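Local atomic coordinates of ABC transporter, substrate-binding protein (PDB entry 4EDP), a protein that probably captures a solute outside the cell and delivers it to the membrane subunits of an ABC importer. Residues 74-77 against 78-82; 337-340 against 341-345. All coordinates share one frame; numbering follows the deposited sequence. Where two conformers were deposited one is given.

Contact 1. Residues 74-77 against 78-82; sequences ERLT and KMKNN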
# COMPACT_ATOMS: atom_id res chain seq x y z
N GLU A 74 0.92 -0.73 -16.70
CA GLU A 74 0.39 -0.87 -18.04
C GLU A 74 -0.98 -0.22 -18.17
O GLU A 74 -1.27 0.40 -19.18
CB GLU A 74 0.39 -2.33 -18.50
CG GLU A 74 -0.43 -3.30 -17.70
CD GLU A 74 -0.08 -4.76 -18.04
OE1 GLU A 74 -0.54 -5.68 -17.33
OE2 GLU A 74 0.68 -4.98 -19.00
N ARG A 75 -1.83 -0.37 -17.16
CA ARG A 75 -3.15 0.26 -17.21
C ARG A 75 -3.01 1.79 -17.20
O ARG A 75 -3.65 2.47 -17.99
CB ARG A 75 -4.04 -0.22 -16.06
CG ARG A 75 -4.39 -1.69 -16.21
CD ARG A 75 -5.36 -2.21 -15.18
NE ARG A 75 -4.85 -2.23 -13.81
CZ ARG A 75 -5.13 -1.32 -12.89
NH1 ARG A 75 -4.61 -1.44 -11.67
NH2 ARG A 75 -5.93 -0.31 -13.18
N LEU A 76 -2.16 2.31 -16.31
CA LEU A 76 -1.96 3.76 -16.24
C LEU A 76 -1.37 4.32 -17.54
O LEU A 76 -1.81 5.34 -18.05
CB LEU A 76 -1.05 4.14 -15.07
CG LEU A 76 -0.77 5.65 -14.98
CD1 LEU A 76 -2.07 6.44 -14.81
CD2 LEU A 76 0.22 5.97 -13.85
N THR A 77 -0.36 3.65 -18.08
CA THR A 77 0.27 4.10 -19.31
C THR A 77 -0.71 4.17 -20.46
O THR A 77 -0.72 5.16 -21.21
CB THR A 77 1.45 3.19 -19.69
OG1 THR A 77 2.40 3.18 -18.63
CG2 THR A 77 2.11 3.66 -20.98
N LYS A 78 -1.54 3.14 -20.60
CA LYS A 78 -2.51 3.09 -21.68
C LYS A 78 -3.49 4.25 -21.61
O LYS A 78 -3.70 4.94 -22.61
CB LYS A 78 -3.27 1.75 -21.70
CG LYS A 78 -4.09 1.54 -22.96
CD LYS A 78 -4.80 0.18 -23.03
CE LYS A 78 -5.88 0.05 -21.97
NZ LYS A 78 -6.66 -1.21 -22.10
N MET A 79 -4.08 4.48 -20.44
CA MET A 79 -5.06 5.57 -20.30
C MET A 79 -4.43 6.97 -20.43
O MET A 79 -5.08 7.87 -20.92
CB MET A 79 -5.94 5.44 -19.04
CG MET A 79 -5.26 5.56 -17.69
SD MET A 79 -6.41 5.22 -16.31
CE MET A 79 -6.66 3.45 -16.45
N LYS A 80 -3.17 7.15 -20.01
CA LYS A 80 -2.50 8.45 -20.18
C LYS A 80 -2.25 8.78 -21.65
O LYS A 80 -2.24 9.95 -22.05
CB LYS A 80 -1.15 8.50 -19.46
CG LYS A 80 -1.22 8.58 -17.96
CD LYS A 80 0.18 8.58 -17.33
CE LYS A 80 1.03 9.76 -17.78
NZ LYS A 80 2.35 9.74 -17.13
N ASN A 81 -2.03 7.76 -22.46
CA ASN A 81 -1.74 7.96 -23.88
C ASN A 81 -2.91 7.76 -24.83
O ASN A 81 -2.76 7.96 -26.03
CB ASN A 81 -0.58 7.06 -24.30
CG ASN A 81 0.73 7.45 -23.67
OD1 ASN A 81 0.88 8.57 -23.16
ND2 ASN A 81 1.70 6.55 -23.71
N ASN A 82 -4.06 7.38 -24.30
CA ASN A 82 -5.23 7.16 -25.14
C ASN A 82 -6.14 8.38 -25.08
O ASN A 82 -6.69 8.68 -24.03
CB ASN A 82 -5.98 5.91 -24.69
CG ASN A 82 -7.17 5.58 -25.60
OD1 ASN A 82 -7.44 6.28 -26.57
ND2 ASN A 82 -7.87 4.50 -25.27
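Successive turns of helix 72-81, which follows strand 65-69 in the periplasmic-binding-protein fold, are built by Glu-74 to Thr-77 bonding to Lys-78 to Asn-81. Four successive i to i+4 backbone bonds define them: the amide of Lys-78 to the oxygen of Glu-74, Met-79 to Arg-75, Lys-80 to Leu-76 and Asn-81 to Thr-77. Met-79 N meets Arg-75 O at 3.2 Å and nearly straight, with 171° at the hydrogen, whereas Asn-81 N reaches Thr-77 O at 142°. On the buried side, Met-79 has its CG wedged between its own backbone N and carbonyl carbon (chi1 66°). A bend at chi3 then folds the methyl CE back to 3.5 Å from Arg-75 O, so the thioether curls over the turn before it. Beside it, Leu-76 CD1 lies 3.9 Å from Lys-80 CG, the leucine branch crossing the aliphatic stem of the lysine; Lys-80 CG also comes to 3.3 Å from Leu-76 O. Thr-90 of strand 89-93 and Phe-106 touch the methionine, and Phe-96 and Gln-99 of helix 94-103 meet the leucine. Along the exposed side, Thr-77 and Asn-81 run alongside each other and point the same way, with Thr-77 CG2 4.0 Å from Asn-81 ND2. The threonine methyl faces the amide because it stands anti to the backbone N, while OG1 turns back to the oxygen of Ser-73. Leu-76 and Met-79 thus pack inward together with the buried Arg-75, whose guanidinium hydrogen-bonds to Gly-70 O, Tyr-91 O and Ser-40 OG and makes a cation-pi contact with Trp-42, while the exposed Lys-80 lends its stem to the leucine and Lys-78 forms a salt bridge with Asp-68.

Contact 2. Residues 337-340 against 341-345; sequences SVMD and QWVNN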
# COMPACT_ATOMS: atom_id res chain seq x y z
N SER A 337 7.61 13.47 -6.94
CA SER A 337 8.38 14.58 -7.50
C SER A 337 9.89 14.40 -7.33
O SER A 337 10.68 15.05 -8.03
CB SER A 337 7.97 15.95 -6.91
OG SER A 337 8.47 16.14 -5.58
N VAL A 338 10.31 13.54 -6.40
CA VAL A 338 11.72 13.29 -6.16
C VAL A 338 12.12 11.82 -6.39
O VAL A 338 13.25 11.44 -6.13
CB VAL A 338 12.14 13.67 -4.70
CG1 VAL A 338 12.06 15.18 -4.48
CG2 VAL A 338 11.32 12.91 -3.64
N MET A 339 11.21 11.03 -6.95
CA MET A 339 11.44 9.60 -7.14
C MET A 339 12.66 9.27 -8.01
O MET A 339 13.42 8.36 -7.68
CB MET A 339 10.18 8.93 -7.69
CG MET A 339 10.16 7.42 -7.48
SD MET A 339 10.21 6.98 -5.73
CE MET A 339 10.23 5.18 -5.86
N ASP A 340 12.86 9.99 -9.11
CA ASP A 340 14.01 9.72 -9.98
C ASP A 340 15.31 9.91 -9.20
O ASP A 340 16.24 9.10 -9.29
CB ASP A 340 13.99 10.59 -11.25
CG ASP A 340 12.88 10.21 -12.22
OD1 ASP A 340 12.27 9.12 -12.07
OD2 ASP A 340 12.61 11.00 -13.14
N GLN A 341 15.36 10.96 -8.40
CA GLN A 341 16.52 11.25 -7.57
C GLN A 341 16.71 10.13 -6.55
O GLN A 341 17.83 9.63 -6.36
CB GLN A 341 16.33 12.59 -6.85
CG GLN A 341 17.49 13.01 -5.94
CD GLN A 341 17.26 14.40 -5.32
OE1 GLN A 341 16.41 15.16 -5.77
NE2 GLN A 341 18.02 14.72 -4.27
N TRP A 342 15.62 9.73 -5.91
CA TRP A 342 15.66 8.66 -4.90
C TRP A 342 16.14 7.34 -5.46
O TRP A 342 17.00 6.68 -4.87
CB TRP A 342 14.30 8.51 -4.24
CG TRP A 342 14.03 9.55 -3.18
CD1 TRP A 342 14.65 10.76 -3.04
CD2 TRP A 342 12.98 9.52 -2.20
NE1 TRP A 342 14.11 11.45 -1.99
CE2 TRP A 342 13.07 10.73 -1.46
CE3 TRP A 342 12.01 8.59 -1.85
CZ2 TRP A 342 12.22 11.01 -0.40
CZ3 TRP A 342 11.16 8.87 -0.79
CH2 TRP A 342 11.26 10.08 -0.09
N VAL A 343 15.60 6.94 -6.60
CA VAL A 343 16.03 5.72 -7.26
C VAL A 343 17.54 5.77 -7.59
O VAL A 343 18.27 4.82 -7.34
CB VAL A 343 15.20 5.45 -8.51
CG1 VAL A 343 15.80 4.32 -9.31
CG2 VAL A 343 13.76 5.15 -8.12
N ASN A 344 17.99 6.89 -8.15
CA ASN A 344 19.41 7.05 -8.47
C ASN A 344 20.27 6.91 -7.21
O ASN A 344 21.23 6.13 -7.19
CB ASN A 344 19.68 8.40 -9.13
CG ASN A 344 19.19 8.46 -10.57
OD1 ASN A 344 18.73 7.47 -11.12
ND2 ASN A 344 19.32 9.63 -11.19
N ASN A 345 19.91 7.65 -6.17
CA ASN A 345 20.64 7.60 -4.89
C ASN A 345 20.66 6.20 -4.28
O ASN A 345 21.69 5.72 -3.79
CB ASN A 345 20.00 8.53 -3.86
CG ASN A 345 20.36 10.00 -4.07
OD1 ASN A 345 21.35 10.33 -4.71
ND2 ASN A 345 19.56 10.88 -3.46
O HOH W 1 16.38 7.51 -11.69
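Val-338 lies against the indole of Trp-342, one turn further along the C-terminal helix 332-350, in a CH-pi contact of i to i+4 spacing. Its methyl CG2 sits 3.7 Å from the centroid of the five-membered ring, 22° off the normal, and so covers one face, displaced toward the rim; the nearest ring atom to CG2 is CE2, at 3.5 Å. CG2 reaches the ring from between the backbone N and carbonyl carbon of Val-338, while CG1 stands anti to that carbonyl carbon (chi1 -67°). The same pair is joined through the backbone, Trp-342 N donating to Val-338 O at 2.9 Å, so one turn is held both by a polar bond and by the methyl on the indole. The ring is fixed further by NE1, which donates to Asn-197 O, and by an edge-to-face contact with Phe-202 of helix 199-208; the tryptophan therefore joins the terminal helix to that part of the fold. Next along, Met-339 O accepts Val-343 N at 2.8 Å in an almost straight bond, 172° at the hydrogen. The Met-339 side chain, bent at chi2, crosses that of Val-343, with Met-339 CE 4.2 Å from CG2 of the valine, and both residues touch Ile-173. Asp-340 contributes through its carbonyl: Asp-340 O accepts Asn-344 N at 3.0 Å, the donor tilted from the carbonyl plane. A water donates to the same oxygen, so two donors grip it on the exposed side of the helix; this water lies 2.9 Å from Asp-340 O.

Overall arrangement
Contact 1 comes early in the chain, on helix 72-81, and contact 2 late, on helix 332-350; they are in series, and neither encloses the other. Their centres are 22 Å apart and their nearest atoms about 11 Å, without touching. The centre of contact 1 lies about 21 Å, and that of contact 2 about 19 Å, from the centre of the chain, each on a helix partly turned to solvent. Contact 1 packs by strand 89-93 and helix 94-103, whereas contact 2 faces helix 199-208 and the loop bearing Ile-173. Both are local helical contacts. In a solute-binding protein of this family, where two lobes usually close round the ligand, they represent helical packing on separate parts of the framework.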